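PDB 6SQX: peptide-binding protein from Photobacterium damsela subsp. piscicida, which probably acts as a cysteine-type endopeptidase of the NlpC/P60 family that cleaves the peptidoglycan of potentially competing bacteria. Local coordinates for residues His36-His40 with Lys41-Lys45. Sequence-based numbering, arbitrary orientation.
Sequences HYISH and KDLDK. With EDO (1,2-ethanediol), chain G; EDO (1,2-ethanediol), chain O.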
loop_
_atom_site.group_PDB
_atom_site.type_symbol
_atom_site.label_atom_id
_atom_site.label_comp_id
_atom_site.label_asym_id
_atom_site.label_seq_id
_atom_site.Cartn_x
_atom_site.Cartn_y
_atom_site.Cartn_z
ATOM N N HIS A 36 -19.986 5.407 12.721
ATOM C CA HIS A 36 -20.109 5.495 14.178
ATOM C C HIS A 36 -19.215 6.590 14.752
ATOM O O HIS A 36 -19.439 7.056 15.883
ATOM C CB HIS A 36 -19.747 4.133 14.783
ATOM C CG HIS A 36 -20.067 3.991 16.233
ATOM N ND1 HIS A 36 -21.346 3.765 16.694
ATOM C CD2 HIS A 36 -19.267 3.992 17.325
ATOM C CE1 HIS A 36 -21.321 3.650 18.013
ATOM N NE2 HIS A 36 -20.072 3.785 18.421
ATOM N N TYR A 37 -18.232 7.031 13.972
ATOM C CA TYR A 37 -17.231 7.994 14.408
ATOM C C TYR A 37 -17.370 9.310 13.666
ATOM O O TYR A 37 -16.431 10.116 13.661
ATOM C CB TYR A 37 -15.823 7.408 14.237
ATOM C CG TYR A 37 -15.781 5.992 14.782
ATOM C CD1 TYR A 37 -15.744 5.771 16.157
ATOM C CD2 TYR A 37 -15.887 4.880 13.937
ATOM C CE1 TYR A 37 -15.771 4.484 16.686
ATOM C CE2 TYR A 37 -15.927 3.567 14.465
ATOM C CZ TYR A 37 -15.863 3.392 15.846
ATOM O OH TYR A 37 -15.881 2.140 16.400
ATOM N N ILE A 38 -18.520 9.566 13.049
ATOM C CA ILE A 38 -18.762 10.817 12.328
ATOM C C ILE A 38 -19.998 11.471 12.920
ATOM O O ILE A 38 -21.065 10.840 12.993
ATOM C CB ILE A 38 -18.920 10.591 10.820
ATOM C CG1 ILE A 38 -17.610 10.013 10.251
ATOM C CG2 ILE A 38 -19.324 11.907 10.128
ATOM C CD1 ILE A 38 -17.716 9.481 8.857
ATOM N N SER A 39 -19.862 12.726 13.355
ATOM C CA SER A 39 -21.003 13.412 13.942
ATOM C C SER A 39 -22.046 13.690 12.870
ATOM O O SER A 39 -21.738 13.774 11.678
ATOM C CB SER A 39 -20.565 14.726 14.585
ATOM O OG SER A 39 -19.975 15.562 13.620
ATOM N N HIS A 40 -23.300 13.823 13.300
ATOM C CA HIS A 40 -24.368 14.008 12.324
ATOM C C HIS A 40 -24.178 15.301 11.542
ATOM O O HIS A 40 -24.353 15.326 10.319
ATOM C CB HIS A 40 -25.752 13.931 12.970
ATOM C CG HIS A 40 -26.840 13.647 11.979
ATOM N ND1 HIS A 40 -27.746 14.602 11.568
ATOM C CD2 HIS A 40 -27.138 12.522 11.283
ATOM C CE1 HIS A 40 -28.564 14.074 10.674
ATOM N NE2 HIS A 40 -28.216 12.814 10.481
ATOM N N LYS A 41 -23.739 16.363 12.217
ATOM C CA LYS A 41 -23.549 17.637 11.535
ATOM C C LYS A 41 -22.413 17.595 10.522
ATOM O O LYS A 41 -22.398 18.416 9.603
ATOM C CB LYS A 41 -23.321 18.758 12.547
ATOM C CG LYS A 41 -21.995 18.685 13.285
ATOM C CD LYS A 41 -21.834 19.881 14.217
ATOM C CE LYS A 41 -20.452 19.899 14.860
ATOM N NZ LYS A 41 -19.364 20.066 13.849
ATOM N N ASP A 42 -21.471 16.651 10.652
ATOM C CA ASP A 42 -20.397 16.546 9.678
ATOM C C ASP A 42 -20.760 15.663 8.494
ATOM O O ASP A 42 -20.031 15.670 7.497
ATOM C CB ASP A 42 -19.128 15.984 10.331
ATOM C CG ASP A 42 -18.451 16.974 11.252
ATOM O OD1 ASP A 42 -18.679 18.189 11.089
ATOM O OD2 ASP A 42 -17.681 16.526 12.135
ATOM N N LEU A 43 -21.853 14.894 8.590
ATOM C CA LEU A 43 -22.190 13.938 7.539
ATOM C C LEU A 43 -22.079 14.558 6.155
ATOM O O LEU A 43 -21.436 14.001 5.253
ATOM C CB LEU A 43 -23.614 13.437 7.746
ATOM C CG LEU A 43 -23.834 12.118 8.453
ATOM C CD1 LEU A 43 -25.267 11.741 8.224
ATOM C CD2 LEU A 43 -22.873 11.039 7.947
ATOM N N ASP A 44 -22.679 15.735 5.985
ATOM C CA ASP A 44 -22.789 16.393 4.696
ATOM C C ASP A 44 -21.581 17.256 4.344
ATOM O O ASP A 44 -21.622 17.945 3.326
ATOM C CB ASP A 44 -24.050 17.258 4.666
ATOM C CG ASP A 44 -25.307 16.445 4.856
ATOM O OD1 ASP A 44 -25.520 15.491 4.070
ATOM O OD2 ASP A 44 -26.070 16.746 5.801
ATOM N N LYS A 45 -20.523 17.248 5.149
ATOM C CA LYS A 45 -19.381 18.120 4.898
ATOM C C LYS A 45 -18.256 17.388 4.170
ATOM O O LYS A 45 -18.179 16.153 4.150
ATOM C CB LYS A 45 -18.828 18.697 6.205
ATOM C CG LYS A 45 -19.792 19.619 6.975
ATOM C CD LYS A 45 -19.129 20.053 8.264
ATOM C CE LYS A 45 -20.075 20.782 9.199
ATOM N NZ LYS A 45 -19.502 20.841 10.571
HETATM C C1 EDO G . -14.754 14.166 12.451
HETATM O O1 EDO G . -14.462 13.936 13.828
HETATM C C2 EDO G . -16.085 13.525 12.080
HETATM O O2 EDO G . -17.181 14.109 12.815
HETATM C C1 EDO O . -17.187 2.508 20.589
HETATM O O1 EDO O . -17.652 3.850 20.518
HETATM C C2 EDO O . -17.542 1.777 19.313
HETATM O O2 EDO O . -17.780 0.455 19.684
HETATM O O HOH W 1 -18.124 17.555 15.178
#
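CD1 of Leu-43 comes obliquely to the imidazole of His-40, 3.7 Å from CD2. The ring reaches it because CG stands opposite the backbone N (chi1 -160°). At the other imidazole, that of His-36, O1 of a 1,2-ethanediol lies in the ring plane, at the edge, hydrogen-bonded to NE2, while one face of the Tyr-37 ring carries His-36 CB near its rim. OD1 of the Asp-42 carboxylate is held by two lysines in a salt-bridge network: Lys-45 NZ hydrogen-bonds to it at 2.8 Å, almost end-on to its C-O bond, and Lys-41 NZ adds a salt bridge with a weak 3.4 Å hydrogen bond. OD2 accepts a 2.6 Å hydrogen bond from O2 of a second diol and lies 2.9 Å from Ser-39 OG. That diol also takes the N-H of Ser-39, nearly straight at 171°. The chain here makes a surface turn in the loop between strand 23-25 and helix 50-64: Asp-42 N and Leu-43 N donate to the carbonyls of Ser-39 and His-40, and a type I beta turn follows from Asp-42 to Lys-45. A water links Ser-39 OG to Lys-41 NZ. Ile-38 CG2 packs 4.3 Å from Leu-43 CD2, its side chain also touching Tyr-298 and Ala-302 of helix 298-308.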